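Local coordinates for halorhodopsin (Halobacterium salinarum, PDB 2JAF), which is a light-driven chloride pump that uses a bound retinal chromophore to carry chloride ions into the cell, at the palmitic acid site and the interface of chains A and C. Sequence-based numbering; all coordinates share one arbitrary frame. Chains: chain A/B/C, Halorhodopsin.

Contact 1 and contact 2 lie about 23 Å apart between the centres of their C-alpha atoms, and both belong to seams between neighbouring copies in the three-chain assembly. Each seam joins helices 58-82 and 106-127 of one chain to helices 131-153 and 158-180 of the next: chains B and A around the fatty acid of contact 1, chains A and C in contact 2. The same leucine serves in both, as B:Leu114 through CB and CD1 against the lipid and as A:Leu114 through CD2 against chain C. Lipid and direct packing may thus both contribute to joining what is probably a trimer, the acyl chain packing between two protomers.

Contact 1: the palmitic acid site. Residues chain A 135, 139, 146, 150, 164; chain B 75-76, 110-111, 113-114, 118, 142. With PLM (palmitic acid), chain D.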
ATOM      1  N   PHE A 135       9.138   4.725   8.500  1.00 37.58           N
ATOM      2  CA  PHE A 135       8.753   4.729   7.092  1.00 38.45           C
ATOM      3  C   PHE A 135       9.614   3.777   6.264  1.00 35.15           C
ATOM      4  O   PHE A 135       9.108   2.944   5.509  1.00 34.06           O
ATOM      5  CB  PHE A 135       8.902   6.144   6.516  1.00 43.12           C
ATOM      6  CG  PHE A 135       7.602   6.878   6.339  1.00 47.70           C
ATOM      7  CD1 PHE A 135       6.589   6.348   5.544  1.00 50.38           C
ATOM      8  CD2 PHE A 135       7.404   8.123   6.934  1.00 49.57           C
ATOM      9  CE1 PHE A 135       5.399   7.049   5.339  1.00 52.10           C
ATOM     10  CE2 PHE A 135       6.218   8.832   6.735  1.00 51.26           C
ATOM     11  CZ  PHE A 135       5.214   8.294   5.936  1.00 51.93           C
ATOM     12  N   ALA A 139       8.531   0.081   4.431  1.00 24.72           N
ATOM     13  CA  ALA A 139       8.705  -0.083   2.997  1.00 24.37           C
ATOM     14  C   ALA A 139       9.543  -1.326   2.734  1.00 23.88           C
ATOM     15  O   ALA A 139       9.237  -2.110   1.838  1.00 24.66           O
ATOM     16  CB  ALA A 139       9.389   1.141   2.411  1.00 24.22           C
ATOM     17  N   VAL A 146       6.228  -8.825  -0.655  1.00 22.48           N
ATOM     18  CA  VAL A 146       5.829  -8.937  -2.055  1.00 24.71           C
ATOM     19  C   VAL A 146       6.801  -9.753  -2.897  1.00 23.51           C
ATOM     20  O   VAL A 146       6.393 -10.426  -3.848  1.00 23.38           O
ATOM     21  CB  VAL A 146       5.628  -7.548  -2.708  1.00 28.18           C
ATOM     22  CG1 VAL A 146       4.539  -6.784  -1.962  1.00 29.88           C
ATOM     23  CG2 VAL A 146       6.934  -6.768  -2.722  1.00 29.22           C
ATOM     24  N   ALA A 150       6.144 -13.173  -4.910  1.00 20.76           N
ATOM     25  CA  ALA A 150       6.635 -13.359  -6.271  1.00 20.97           C
ATOM     26  C   ALA A 150       7.380 -14.684  -6.396  1.00 20.93           C
ATOM     27  O   ALA A 150       7.264 -15.387  -7.401  1.00 20.85           O
ATOM     28  CB  ALA A 150       7.545 -12.209  -6.664  1.00 19.54           C
ATOM     29  N   PHE A 164      14.048 -14.443  -6.255  1.00 19.90           N
ATOM     30  CA  PHE A 164      13.109 -13.616  -5.495  1.00 19.11           C
ATOM     31  C   PHE A 164      13.282 -13.899  -3.999  1.00 19.89           C
ATOM     32  O   PHE A 164      13.207 -12.989  -3.166  1.00 21.63           O
ATOM     33  CB  PHE A 164      11.658 -13.905  -5.902  1.00 18.36           C
ATOM     34  CG  PHE A 164      11.173 -13.094  -7.081  1.00 19.66           C
ATOM     35  CD1 PHE A 164      11.199 -11.700  -7.045  1.00 19.86           C
ATOM     36  CD2 PHE A 164      10.660 -13.726  -8.215  1.00 20.69           C
ATOM     37  CE1 PHE A 164      10.716 -10.941  -8.123  1.00 22.34           C
ATOM     38  CE2 PHE A 164      10.175 -12.980  -9.299  1.00 20.86           C
ATOM     39  CZ  PHE A 164      10.203 -11.586  -9.252  1.00 22.81           C
TER
ATOM     40  N   SER B  75      14.147  -6.399  -8.317  0.50 23.99           N
ATOM     41  CA  SER B  75      12.924  -7.177  -8.164  0.50 23.60           C
ATOM     42  C   SER B  75      12.039  -6.993  -9.390  0.50 24.07           C
ATOM     43  O   SER B  75      11.463  -7.950  -9.904  0.50 24.11           O
ATOM     44  CB  SER B  75      12.156  -6.722  -6.923  0.50 24.55           C
ATOM     45  OG  SER B  75      10.871  -7.319  -6.873  0.50 26.98           O
ATOM     46  N   SER B  76      11.941  -5.754  -9.859  1.00 22.92           N
ATOM     47  CA  SER B  76      11.115  -5.449 -11.020  1.00 22.36           C
ATOM     48  C   SER B  76      11.602  -6.193 -12.259  1.00 22.41           C
ATOM     49  O   SER B  76      10.820  -6.844 -12.954  1.00 22.09           O
ATOM     50  CB  SER B  76      11.116  -3.947 -11.301  1.00 22.53           C
ATOM     51  OG  SER B  76      10.299  -3.652 -12.424  1.00 25.11           O
ATOM     52  N   LEU B 110       3.701  -1.579 -12.003  1.00 25.88           N
ATOM     53  CA  LEU B 110       3.408  -2.056 -10.659  1.00 26.47           C
ATOM     54  C   LEU B 110       4.530  -1.788  -9.650  1.00 25.05           C
ATOM     55  O   LEU B 110       4.287  -1.292  -8.548  1.00 25.23           O
ATOM     56  CB  LEU B 110       3.128  -3.562 -10.684  1.00 26.76           C
ATOM     57  CG  LEU B 110       2.836  -4.161  -9.305  1.00 30.46           C
ATOM     58  CD1 LEU B 110       1.494  -3.629  -8.801  1.00 31.96           C
ATOM     59  CD2 LEU B 110       2.815  -5.683  -9.386  1.00 30.99           C
ATOM     60  N   THR B 111       5.765  -2.120 -10.015  0.50 24.40           N
ATOM     61  CA  THR B 111       6.872  -1.911  -9.091  0.50 23.43           C
ATOM     62  C   THR B 111       7.197  -0.434  -8.875  0.50 22.00           C
ATOM     63  O   THR B 111       7.738  -0.064  -7.833  0.50 21.46           O
ATOM     64  CB  THR B 111       8.138  -2.660  -9.549  0.50 23.95           C
ATOM     65  OG1 THR B 111       8.646  -2.069 -10.748  0.50 23.38           O
ATOM     66  CG2 THR B 111       7.811  -4.125  -9.810  0.50 23.99           C
ATOM     67  N   ALA B 113       5.269   1.648  -8.125  1.00 23.71           N
ATOM     68  CA  ALA B 113       4.448   2.004  -6.970  1.00 24.75           C
ATOM     69  C   ALA B 113       5.194   1.839  -5.648  1.00 25.64           C
ATOM     70  O   ALA B 113       4.752   2.338  -4.616  1.00 25.89           O
ATOM     71  CB  ALA B 113       3.153   1.172  -6.963  1.00 23.68           C
ATOM     72  N   LEU B 114       6.322   1.132  -5.683  1.00 24.90           N
ATOM     73  CA  LEU B 114       7.143   0.951  -4.492  1.00 25.70           C
ATOM     74  C   LEU B 114       8.470   1.705  -4.635  1.00 24.76           C
ATOM     75  O   LEU B 114       8.933   2.339  -3.690  1.00 26.06           O
ATOM     76  CB  LEU B 114       7.424  -0.534  -4.244  1.00 27.31           C
ATOM     77  CG  LEU B 114       8.347  -0.828  -3.056  1.00 29.68           C
ATOM     78  CD1 LEU B 114       7.714  -0.346  -1.757  1.00 29.49           C
ATOM     79  CD2 LEU B 114       8.624  -2.319  -2.992  1.00 30.29           C
ATOM     80  N   MET B 118      10.089   5.334  -2.686  1.00 26.40           N
ATOM     81  CA  MET B 118      11.381   5.273  -2.007  1.00 29.58           C
ATOM     82  C   MET B 118      12.298   6.399  -2.475  1.00 27.64           C
ATOM     83  O   MET B 118      13.075   6.947  -1.690  1.00 29.04           O
ATOM     84  CB  MET B 118      12.044   3.911  -2.218  1.00 32.23           C
ATOM     85  CG  MET B 118      11.476   2.830  -1.310  1.00 36.03           C
ATOM     86  SD  MET B 118      11.535   3.318   0.440  1.00 39.59           S
ATOM     87  CE  MET B 118       9.900   3.998   0.654  1.00 40.17           C
ATOM     88  N   ILE B 142       1.556   7.128  -5.644  1.00 24.39           N
ATOM     89  CA  ILE B 142       0.938   5.819  -5.796  1.00 23.01           C
ATOM     90  C   ILE B 142      -0.220   5.925  -6.784  1.00 23.12           C
ATOM     91  O   ILE B 142      -0.410   5.044  -7.618  1.00 24.25           O
ATOM     92  CB  ILE B 142       0.457   5.276  -4.426  1.00 25.38           C
ATOM     93  CG1 ILE B 142       1.685   4.946  -3.563  1.00 26.00           C
ATOM     94  CG2 ILE B 142      -0.393   4.026  -4.618  1.00 25.16           C
ATOM     95  CD1 ILE B 142       1.364   4.566  -2.123  1.00 27.17           C
TER
HETATM   96  C1  PLM D 700       7.802  -7.541  -8.440  1.00 59.99           C
HETATM   97  O1  PLM D 700       7.824  -8.746  -8.745  1.00 59.93           O
HETATM   98  O2  PLM D 700       8.829  -6.826  -8.484  1.00 60.88           O
HETATM   99  C2  PLM D 700       6.469  -6.954  -8.010  1.00 59.60           C
HETATM  100  C3  PLM D 700       6.478  -6.149  -6.715  1.00 59.28           C
HETATM  101  C4  PLM D 700       5.067  -5.633  -6.479  1.00 59.22           C
HETATM  102  C5  PLM D 700       5.022  -4.827  -5.199  1.00 59.53           C
HETATM  103  C6  PLM D 700       4.471  -3.436  -5.401  1.00 59.02           C
HETATM  104  C7  PLM D 700       4.225  -2.897  -4.006  1.00 59.00           C
HETATM  105  C8  PLM D 700       3.664  -1.495  -4.027  1.00 59.54           C
HETATM  106  C9  PLM D 700       3.477  -1.017  -2.597  1.00 60.18           C
HETATM  107  CA  PLM D 700       2.885   0.379  -2.561  1.00 60.11           C
HETATM  108  CB  PLM D 700       2.982   1.190  -1.276  1.00 60.27           C
HETATM  109  CC  PLM D 700       4.373   1.538  -0.771  1.00 60.28           C
HETATM  110  CD  PLM D 700       4.230   2.390   0.476  1.00 60.37           C
HETATM  111  CE  PLM D 700       5.600   2.788   1.027  1.00 60.82           C
HETATM  112  CF  PLM D 700       5.398   3.439   2.389  1.00 61.28           C
HETATM  113  CG  PLM D 700       6.733   3.866   2.980  1.00 62.16           C
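Palmitic acid, poorly ordered in the model, lies in a greasy cleft between chains A and B, almost wholly buried by protein; it may derive from the membrane or from purification. Recognition of the polar head probably depends on B:Ser75 among others. Its side chain, with OG anti to the backbone N (chi1 171°), donates a hydrogen bond of 2.6 Å from OG to the carboxyl oxygen O2 of PLM. The main-chain B:Ser75 O is also 3.2 Å from PLM O2, a closeness that would probably suit a protonated acid better than a carboxylate. The edge of the A:Phe164 ring lies in plane with B:Ser75 OG, while A:Ala150 CB sits 3.5 Å above the ring plane, over its centre, a methyl small enough to sit against the ring face.

B:Thr111 divides its two branches. OG1 takes the crowded position between backbone N and carbonyl carbon (chi1 68°) and shares a 2.8 Å hydrogen bond with B:Ser76 OG, which fixes the rotation so that the methyl CG2 faces the start of the acyl chain, 3.6 Å from PLM C2. Beyond this the walls are mainly apolar, gripping by shape. Across the tail, A:Val146 presents CG2 at 3.7 Å from PLM C5, and B:Leu110 leans in with CD2 at 3.7 Å from PLM C4. B:Leu114 and B:Ile142 flank the middle carbons, and A:Phe135, through ring carbon CD1 3.6 Å from PLM CG, meets the terminal methyl. The cleft runs between helices 131-153 and 158-180 of chain A and helices 58-82, 106-127 and 131-153 of chain B, with the acyl chain bridging the two protomers.

Contact 2: the interface of chains A and C. Residues chain A 68, 71-72, 114; chain C 140, 143, 167, 170-171, 174.
Nothing polar crosses this patch: no nitrogen or oxygen of one chain comes within bonding reach of the other, so this part of the seam is held by apolar packing, as befits a membrane-embedded contact in what is probably a trimer.

The sulfur contacts centre on A:Met68. Its CG is anti to the carbonyl carbon (chi1 -75°) and the torsion about CB-CG is extended (chi2 -166°), which carries SD to 3.5 Å from C:Ala140 CB; the small alanine lets the sulfur come close to the helix itself. SD also meets the edge of the C:Phe171 ring in plane, 3.9 Å from CE1. The bend at chi3 (-88°) then turns the methyl CE towards C:Val174, 4.0 Å from its CG1. An alanine in place of A:Met68 would probably loosen the seam, since the sulfur and methyl that touch C:Ala140, C:Phe171 and C:Val174 would be gone.

Aromatic packing depends on C:Phe171, a broad, flat residue able to serve several neighbours at once. C:Gly143 of its own chain places CA over the centre of one face, and the lack of a side chain there lets the ring lie against the helix. The tip of the ring reaches chain A, where A:Val72 crosses it at about a right angle, CG2 being 3.9 Å from CZ. A:Leu71 CB approaches that same CZ at 4.0 Å.

Among purely aliphatic pairs, A:Leu71 stretches past the ring to put CD2 4.1 Å from C:Ala170 CB. A:Leu114 points CD2 at the C:Gly143 backbone, a looser touch. The patch is set where helices 58-82 and 106-127 of chain A face helices 131-153 and 158-180 of chain C.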
ATOM      1  N   MET A  68      -5.004  -4.854  16.268  1.00 29.99           N
ATOM      2  CA  MET A  68      -5.138  -5.198  14.863  1.00 29.31           C
ATOM      3  C   MET A  68      -4.263  -6.326  14.364  1.00 28.24           C
ATOM      4  O   MET A  68      -4.515  -6.864  13.292  1.00 27.54           O
ATOM      5  CB  MET A  68      -4.910  -3.970  14.011  1.00 30.02           C
ATOM      6  CG  MET A  68      -6.094  -3.037  14.045  1.00 33.79           C
ATOM      7  SD  MET A  68      -5.922  -1.865  12.747  1.00 33.41           S
ATOM      8  CE  MET A  68      -4.957  -0.628  13.593  1.00 32.97           C
ATOM      9  N   LEU A  71      -6.425  -9.113  14.336  1.00 26.31           N
ATOM     10  CA  LEU A  71      -7.534  -8.796  13.436  1.00 26.66           C
ATOM     11  C   LEU A  71      -7.122  -9.115  11.997  1.00 25.18           C
ATOM     12  O   LEU A  71      -7.878  -9.738  11.251  1.00 25.50           O
ATOM     13  CB  LEU A  71      -7.920  -7.323  13.554  1.00 28.39           C
ATOM     14  CG  LEU A  71      -8.807  -6.970  14.751  1.00 31.69           C
ATOM     15  CD1 LEU A  71      -8.939  -5.459  14.870  1.00 33.13           C
ATOM     16  CD2 LEU A  71     -10.173  -7.623  14.568  1.00 32.59           C
ATOM     17  N   VAL A  72      -5.919  -8.690  11.617  1.00 21.97           N
ATOM     18  CA  VAL A  72      -5.413  -8.965  10.270  1.00 22.16           C
ATOM     19  C   VAL A  72      -5.187 -10.472  10.126  1.00 21.38           C
ATOM     20  O   VAL A  72      -5.437 -11.061   9.066  1.00 22.36           O
ATOM     21  CB  VAL A  72      -4.073  -8.231  10.009  1.00 22.91           C
ATOM     22  CG1 VAL A  72      -3.544  -8.569   8.599  1.00 20.66           C
ATOM     23  CG2 VAL A  72      -4.271  -6.728  10.161  1.00 20.45           C
ATOM     24  N   LEU A 114       0.414  -6.631   5.422  1.00 24.90           N
ATOM     25  CA  LEU A 114      -0.342  -5.716   6.270  1.00 25.70           C
ATOM     26  C   LEU A 114      -0.067  -6.006   7.750  1.00 24.76           C
ATOM     27  O   LEU A 114       0.100  -5.084   8.545  1.00 26.06           O
ATOM     28  CB  LEU A 114      -1.844  -5.835   5.997  1.00 27.31           C
ATOM     29  CG  LEU A 114      -2.735  -4.968   6.894  1.00 29.68           C
ATOM     30  CD1 LEU A 114      -2.432  -3.491   6.679  1.00 29.49           C
ATOM     31  CD2 LEU A 114      -4.192  -5.263   6.590  1.00 30.29           C
TER
ATOM     32  N   ALA C 140      -5.850   0.670   9.608  1.00 23.34           N
ATOM     33  CA  ALA C 140      -7.143   0.089   9.948  1.00 23.35           C
ATOM     34  C   ALA C 140      -8.104   0.304   8.798  1.00 23.41           C
ATOM     35  O   ALA C 140      -8.923  -0.562   8.471  1.00 21.84           O
ATOM     36  CB  ALA C 140      -7.693   0.737  11.223  1.00 24.11           C
ATOM     37  N   GLY C 143      -7.386  -2.052   6.021  1.00 22.79           N
ATOM     38  CA  GLY C 143      -7.899  -3.364   6.382  1.00 21.28           C
ATOM     39  C   GLY C 143      -9.396  -3.461   6.134  1.00 21.20           C
ATOM     40  O   GLY C 143      -9.894  -4.477   5.641  1.00 21.43           O
ATOM     41  N   ILE C 167     -15.441  -8.693   9.944  1.00 19.71           N
ATOM     42  CA  ILE C 167     -14.094  -8.223  10.255  1.00 20.96           C
ATOM     43  C   ILE C 167     -13.886  -6.814   9.705  1.00 20.47           C
ATOM     44  O   ILE C 167     -13.226  -5.981  10.328  1.00 21.79           O
ATOM     45  CB  ILE C 167     -13.016  -9.165   9.668  1.00 23.03           C
ATOM     46  CG1 ILE C 167     -13.094 -10.531  10.351  1.00 25.77           C
ATOM     47  CG2 ILE C 167     -11.624  -8.579   9.889  1.00 26.21           C
ATOM     48  CD1 ILE C 167     -12.787 -10.487  11.840  1.00 30.94           C
ATOM     49  N   ALA C 170     -15.144  -4.477  12.083  1.00 20.26           N
ATOM     50  CA  ALA C 170     -14.236  -4.325  13.216  1.00 19.03           C
ATOM     51  C   ALA C 170     -13.165  -3.275  12.905  1.00 20.91           C
ATOM     52  O   ALA C 170     -12.824  -2.458  13.757  1.00 21.52           O
ATOM     53  CB  ALA C 170     -13.587  -5.660  13.548  1.00 21.63           C
ATOM     54  N   PHE C 171     -12.623  -3.301  11.692  1.00 19.70           N
ATOM     55  CA  PHE C 171     -11.617  -2.315  11.316  1.00 19.25           C
ATOM     56  C   PHE C 171     -12.247  -0.926  11.299  1.00 21.56           C
ATOM     57  O   PHE C 171     -11.621   0.062  11.700  1.00 21.13           O
ATOM     58  CB  PHE C 171     -11.039  -2.627   9.935  1.00 19.77           C
ATOM     59  CG  PHE C 171      -9.993  -3.706   9.943  1.00 20.13           C
ATOM     60  CD1 PHE C 171      -8.791  -3.520  10.617  1.00 20.77           C
ATOM     61  CD2 PHE C 171     -10.195  -4.895   9.245  1.00 21.69           C
ATOM     62  CE1 PHE C 171      -7.794  -4.506  10.597  1.00 19.00           C
ATOM     63  CE2 PHE C 171      -9.205  -5.882   9.219  1.00 21.52           C
ATOM     64  CZ  PHE C 171      -8.008  -5.684   9.895  1.00 20.78           C
ATOM     65  N   VAL C 174     -12.246   0.627  14.571  1.00 22.34           N
ATOM     66  CA  VAL C 174     -10.940   1.151  14.969  1.00 22.29           C
ATOM     67  C   VAL C 174     -10.803   2.566  14.417  1.00 22.82           C
ATOM     68  O   VAL C 174     -10.319   3.471  15.104  1.00 24.47           O
ATOM     69  CB  VAL C 174      -9.784   0.299  14.419  1.00 22.46           C
ATOM     70  CG1 VAL C 174      -8.450   0.955  14.768  1.00 20.38           C
ATOM     71  CG2 VAL C 174      -9.851  -1.109  15.000  1.00 21.70           C
TER